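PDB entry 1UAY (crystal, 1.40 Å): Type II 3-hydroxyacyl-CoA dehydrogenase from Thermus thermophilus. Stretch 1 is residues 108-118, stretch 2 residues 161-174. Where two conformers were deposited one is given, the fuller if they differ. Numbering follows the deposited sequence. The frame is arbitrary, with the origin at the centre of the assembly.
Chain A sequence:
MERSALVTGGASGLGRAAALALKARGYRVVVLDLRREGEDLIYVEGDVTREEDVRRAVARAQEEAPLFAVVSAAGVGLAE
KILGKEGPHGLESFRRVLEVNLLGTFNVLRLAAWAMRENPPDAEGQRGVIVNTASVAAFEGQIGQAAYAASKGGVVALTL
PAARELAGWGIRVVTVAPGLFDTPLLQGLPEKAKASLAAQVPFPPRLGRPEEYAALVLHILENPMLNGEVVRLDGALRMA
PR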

# COMPACT_ATOMS: atom_id res chain seq x y z
N VAL A 108 21.83 -0.37 -13.54
CA VAL A 108 21.44 0.41 -14.71
C VAL A 108 21.04 1.83 -14.30
O VAL A 108 21.42 2.81 -14.94
CB VAL A 108 20.26 -0.28 -15.44
CG1 VAL A 108 19.69 0.64 -16.51
CG2 VAL A 108 20.75 -1.58 -16.06
N LEU A 109 20.30 1.94 -13.20
CA LEU A 109 19.85 3.25 -12.74
C LEU A 109 21.00 4.18 -12.36
O LEU A 109 21.05 5.33 -12.81
CB LEU A 109 18.90 3.08 -11.55
CG LEU A 109 18.26 4.36 -11.01
CD1 LEU A 109 16.85 4.05 -10.52
CD2 LEU A 109 19.11 4.94 -9.91
N ARG A 110 21.94 3.70 -11.55
CA ARG A 110 23.05 4.54 -11.11
C ARG A 110 23.97 4.95 -12.27
O ARG A 110 24.42 6.10 -12.33
CB ARG A 110 23.87 3.83 -10.03
CG ARG A 110 24.77 2.73 -10.56
CD ARG A 110 25.42 1.87 -9.47
NE ARG A 110 26.31 0.89 -10.09
CZ ARG A 110 27.63 1.00 -10.16
NH1 ARG A 110 28.26 2.03 -9.62
NH2 ARG A 110 28.32 0.08 -10.83
N LEU A 111 24.24 4.02 -13.18
CA LEU A 111 25.13 4.29 -14.30
C LEU A 111 24.49 5.19 -15.35
O LEU A 111 25.14 6.10 -15.87
CB LEU A 111 25.60 2.97 -14.92
CG LEU A 111 26.47 2.13 -13.98
CD1 LEU A 111 26.79 0.79 -14.62
CD2 LEU A 111 27.76 2.89 -13.65
N ALA A 112 23.23 4.95 -15.66
CA ALA A 112 22.54 5.78 -16.65
C ALA A 112 22.37 7.19 -16.08
O ALA A 112 22.63 8.18 -16.75
CB ALA A 112 21.19 5.18 -17.00
N ALA A 113 21.93 7.28 -14.82
CA ALA A 113 21.72 8.59 -14.21
C ALA A 113 23.01 9.41 -14.18
O ALA A 113 22.99 10.60 -14.50
CB ALA A 113 21.16 8.43 -12.80
N TRP A 114 24.12 8.79 -13.81
CA TRP A 114 25.39 9.51 -13.77
C TRP A 114 25.75 10.04 -15.16
O TRP A 114 26.18 11.18 -15.31
CB TRP A 114 26.51 8.60 -13.23
CG TRP A 114 27.86 9.24 -13.17
CD1 TRP A 114 28.91 9.03 -14.03
CD2 TRP A 114 28.31 10.23 -12.23
NE1 TRP A 114 29.98 9.83 -13.68
CE2 TRP A 114 29.63 10.57 -12.58
CE3 TRP A 114 27.71 10.86 -11.13
CZ2 TRP A 114 30.38 11.52 -11.86
CZ3 TRP A 114 28.45 11.80 -10.42
CH2 TRP A 114 29.77 12.12 -10.79
N ALA A 115 25.54 9.21 -16.18
CA ALA A 115 25.85 9.59 -17.55
C ALA A 115 24.94 10.67 -18.13
O ALA A 115 25.35 11.43 -19.01
CB ALA A 115 25.81 8.35 -18.45
N MET A 116 23.71 10.74 -17.62
CA MET A 116 22.73 11.72 -18.10
C MET A 116 22.72 13.02 -17.31
O MET A 116 22.07 13.98 -17.71
CB MET A 116 21.31 11.13 -18.03
CG MET A 116 21.00 10.01 -19.01
SD MET A 116 19.22 9.65 -19.07
CE MET A 116 19.00 8.77 -17.53
N ARG A 117 23.44 13.06 -16.20
CA ARG A 117 23.42 14.22 -15.31
C ARG A 117 23.77 15.59 -15.89
O ARG A 117 23.36 16.61 -15.32
CB ARG A 117 24.28 13.95 -14.08
CG ARG A 117 25.76 14.15 -14.28
CD ARG A 117 26.53 13.73 -13.04
NE ARG A 117 27.93 14.16 -13.10
CZ ARG A 117 28.82 13.69 -13.97
NH1 ARG A 117 28.47 12.76 -14.85
NH2 ARG A 117 30.06 14.16 -13.96
N GLU A 118 24.51 15.63 -16.99
CA GLU A 118 24.87 16.90 -17.60
C GLU A 118 24.10 17.14 -18.91
O GLU A 118 24.43 18.05 -19.67
CB GLU A 118 26.38 16.97 -17.86
CG GLU A 118 27.23 16.81 -16.61
CD GLU A 118 28.70 17.05 -16.88
OE1 GLU A 118 29.16 16.77 -18.01
OE2 GLU A 118 29.41 17.52 -15.96
N PRO A 161 13.10 6.86 -3.16
CA PRO A 161 14.36 7.51 -2.81
C PRO A 161 15.18 7.91 -4.04
O PRO A 161 15.90 8.91 -4.02
CB PRO A 161 15.07 6.47 -1.93
CG PRO A 161 14.39 5.16 -2.29
CD PRO A 161 12.96 5.56 -2.47
N ALA A 162 15.05 7.14 -5.12
CA ALA A 162 15.76 7.46 -6.35
C ALA A 162 15.15 8.71 -6.99
O ALA A 162 15.87 9.64 -7.35
CB ALA A 162 15.70 6.29 -7.32
N ALA A 163 13.82 8.74 -7.11
CA ALA A 163 13.15 9.90 -7.70
C ALA A 163 13.40 11.16 -6.88
O ALA A 163 13.60 12.24 -7.44
CB ALA A 163 11.65 9.63 -7.82
N ARG A 164 13.38 11.03 -5.56
CA ARG A 164 13.60 12.18 -4.69
C ARG A 164 14.96 12.82 -4.93
O ARG A 164 15.07 14.04 -4.99
CB ARG A 164 13.46 11.76 -3.23
CG ARG A 164 12.02 11.60 -2.80
CD ARG A 164 11.90 10.98 -1.43
NE ARG A 164 10.60 11.29 -0.83
CZ ARG A 164 10.24 10.92 0.40
NH1 ARG A 164 11.06 10.21 1.16
NH2 ARG A 164 9.07 11.32 0.88
N GLU A 165 16.00 12.00 -5.07
CA GLU A 165 17.33 12.54 -5.29
C GLU A 165 17.53 13.03 -6.72
O GLU A 165 18.02 14.14 -6.95
CB GLU A 165 18.40 11.49 -4.99
CG GLU A 165 19.81 12.04 -5.11
CD GLU A 165 20.87 10.95 -5.13
OE1 GLU A 165 20.65 9.91 -4.49
OE2 GLU A 165 21.92 11.16 -5.76
N LEU A 166 17.13 12.22 -7.69
CA LEU A 166 17.33 12.58 -9.08
C LEU A 166 16.47 13.75 -9.54
O LEU A 166 16.70 14.33 -10.60
CB LEU A 166 17.12 11.35 -9.97
CG LEU A 166 18.15 10.24 -9.71
CD1 LEU A 166 17.93 9.08 -10.67
CD2 LEU A 166 19.56 10.80 -9.88
N ALA A 167 15.48 14.11 -8.72
CA ALA A 167 14.61 15.25 -9.04
C ALA A 167 15.47 16.50 -9.21
O ALA A 167 15.20 17.34 -10.07
CB ALA A 167 13.60 15.46 -7.91
N GLY A 168 16.50 16.62 -8.38
CA GLY A 168 17.39 17.78 -8.45
C GLY A 168 18.13 17.85 -9.77
O GLY A 168 18.56 18.93 -10.18
N TRP A 169 18.28 16.71 -10.42
CA TRP A 169 18.98 16.63 -11.70
C TRP A 169 18.01 16.60 -12.88
O TRP A 169 18.43 16.49 -14.03
CB TRP A 169 19.86 15.37 -11.76
CG TRP A 169 20.90 15.28 -10.68
CD1 TRP A 169 20.75 14.75 -9.43
CD2 TRP A 169 22.26 15.73 -10.77
NE1 TRP A 169 21.93 14.83 -8.74
CE2 TRP A 169 22.88 15.43 -9.53
CE3 TRP A 169 23.02 16.35 -11.77
CZ2 TRP A 169 24.22 15.73 -9.27
CZ3 TRP A 169 24.35 16.65 -11.51
CH2 TRP A 169 24.94 16.34 -10.27
N GLY A 170 16.72 16.70 -12.60
CA GLY A 170 15.73 16.67 -13.66
C GLY A 170 15.54 15.29 -14.26
O GLY A 170 15.17 15.16 -15.43
N ILE A 171 15.80 14.25 -13.48
CA ILE A 171 15.64 12.89 -13.96
C ILE A 171 14.53 12.20 -13.17
O ILE A 171 14.60 12.11 -11.95
CB ILE A 171 16.95 12.08 -13.83
CG1 ILE A 171 18.03 12.70 -14.72
CG2 ILE A 171 16.72 10.62 -14.24
CD1 ILE A 171 19.42 12.17 -14.47
N ARG A 172 13.51 11.74 -13.88
CA ARG A 172 12.39 11.06 -13.24
C ARG A 172 12.66 9.56 -13.12
O ARG A 172 13.41 8.99 -13.90
CB ARG A 172 11.10 11.26 -14.04
CG ARG A 172 10.53 12.67 -13.97
CD ARG A 172 9.12 12.72 -14.54
NE ARG A 172 9.08 12.76 -16.00
CZ ARG A 172 8.41 11.90 -16.77
NH1 ARG A 172 7.72 10.91 -16.22
NH2 ARG A 172 8.40 12.06 -18.08
N VAL A 173 12.04 8.94 -12.12
CA VAL A 173 12.16 7.51 -11.90
C VAL A 173 10.76 6.98 -11.61
O VAL A 173 10.11 7.40 -10.66
CB VAL A 173 13.08 7.17 -10.70
CG1 VAL A 173 13.23 5.65 -10.57
CG2 VAL A 173 14.45 7.80 -10.89
N VAL A 174 10.31 6.08 -12.47
CA VAL A 174 8.98 5.48 -12.35
C VAL A 174 9.11 3.97 -12.51
O VAL A 174 9.98 3.49 -13.23
CB VAL A 174 8.04 6.02 -13.44
CG1 VAL A 174 6.68 5.33 -13.36
CG2 VAL A 174 7.88 7.52 -13.29

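Helices that pack against the body of a domain commonly do so through one stripe of residues, spaced three or four apart, and the contact between residues 108-118 and 161-174 of this dehydrogenase illustrates the principle. No hydrogen bond crosses between the two stretches; the contact is van der Waals packing, mostly between apolar side chains, and buries 378 Å² in total. The helix of the first stretch runs nearly parallel to helix 161-166, at 10°, and nearly antiparallel to strand 171-174, at 161°, and its stripe meets both elements.

Val108 takes no part. Leu109 opens the stripe, its CA-to-CB bond pointing toward the second stretch. Its CD1 lies 4.1 Å from CB of Ala162 and 4.0 Å from CG1 of Val173, touching helix and strand at once, while its CD2 is 4.4 Å from CD1 of Leu166. The next three residues make no contact, as the turn of the helix carries them off this side.

One turn on, Ala113 again points toward the partner. Its CB sits 3.9 Å from CD1 of Leu166, and its carbonyl O is 3.9 Å from CD1 of Ile171, so backbone as well as side chain takes part. That same Ile171 methyl reaches Met116, whose CB is 4.2 Å away, so Ile171 bridges successive positions of the stripe.

At Arg117 the packing changes character. Arg117 contributes its aliphatic base, with CB 3.6 Å from CE3 of Trp169, approaching the indole obliquely. The two backbones are also nearest here, the CA atoms of Arg117 and Trp169 being 6.2 Å apart. The guanidinium is engaged within its own stretch: NH1 of Arg117 donates a hydrogen bond to O of Trp114 at 2.8 Å. A long polar side chain can thus pack through its carbon base while its guanidinium makes a local hydrogen bond through NH1 and a long, charge-only salt bridge, NH2 of Arg117 to OE2 of Glu118 at 4.0 Å.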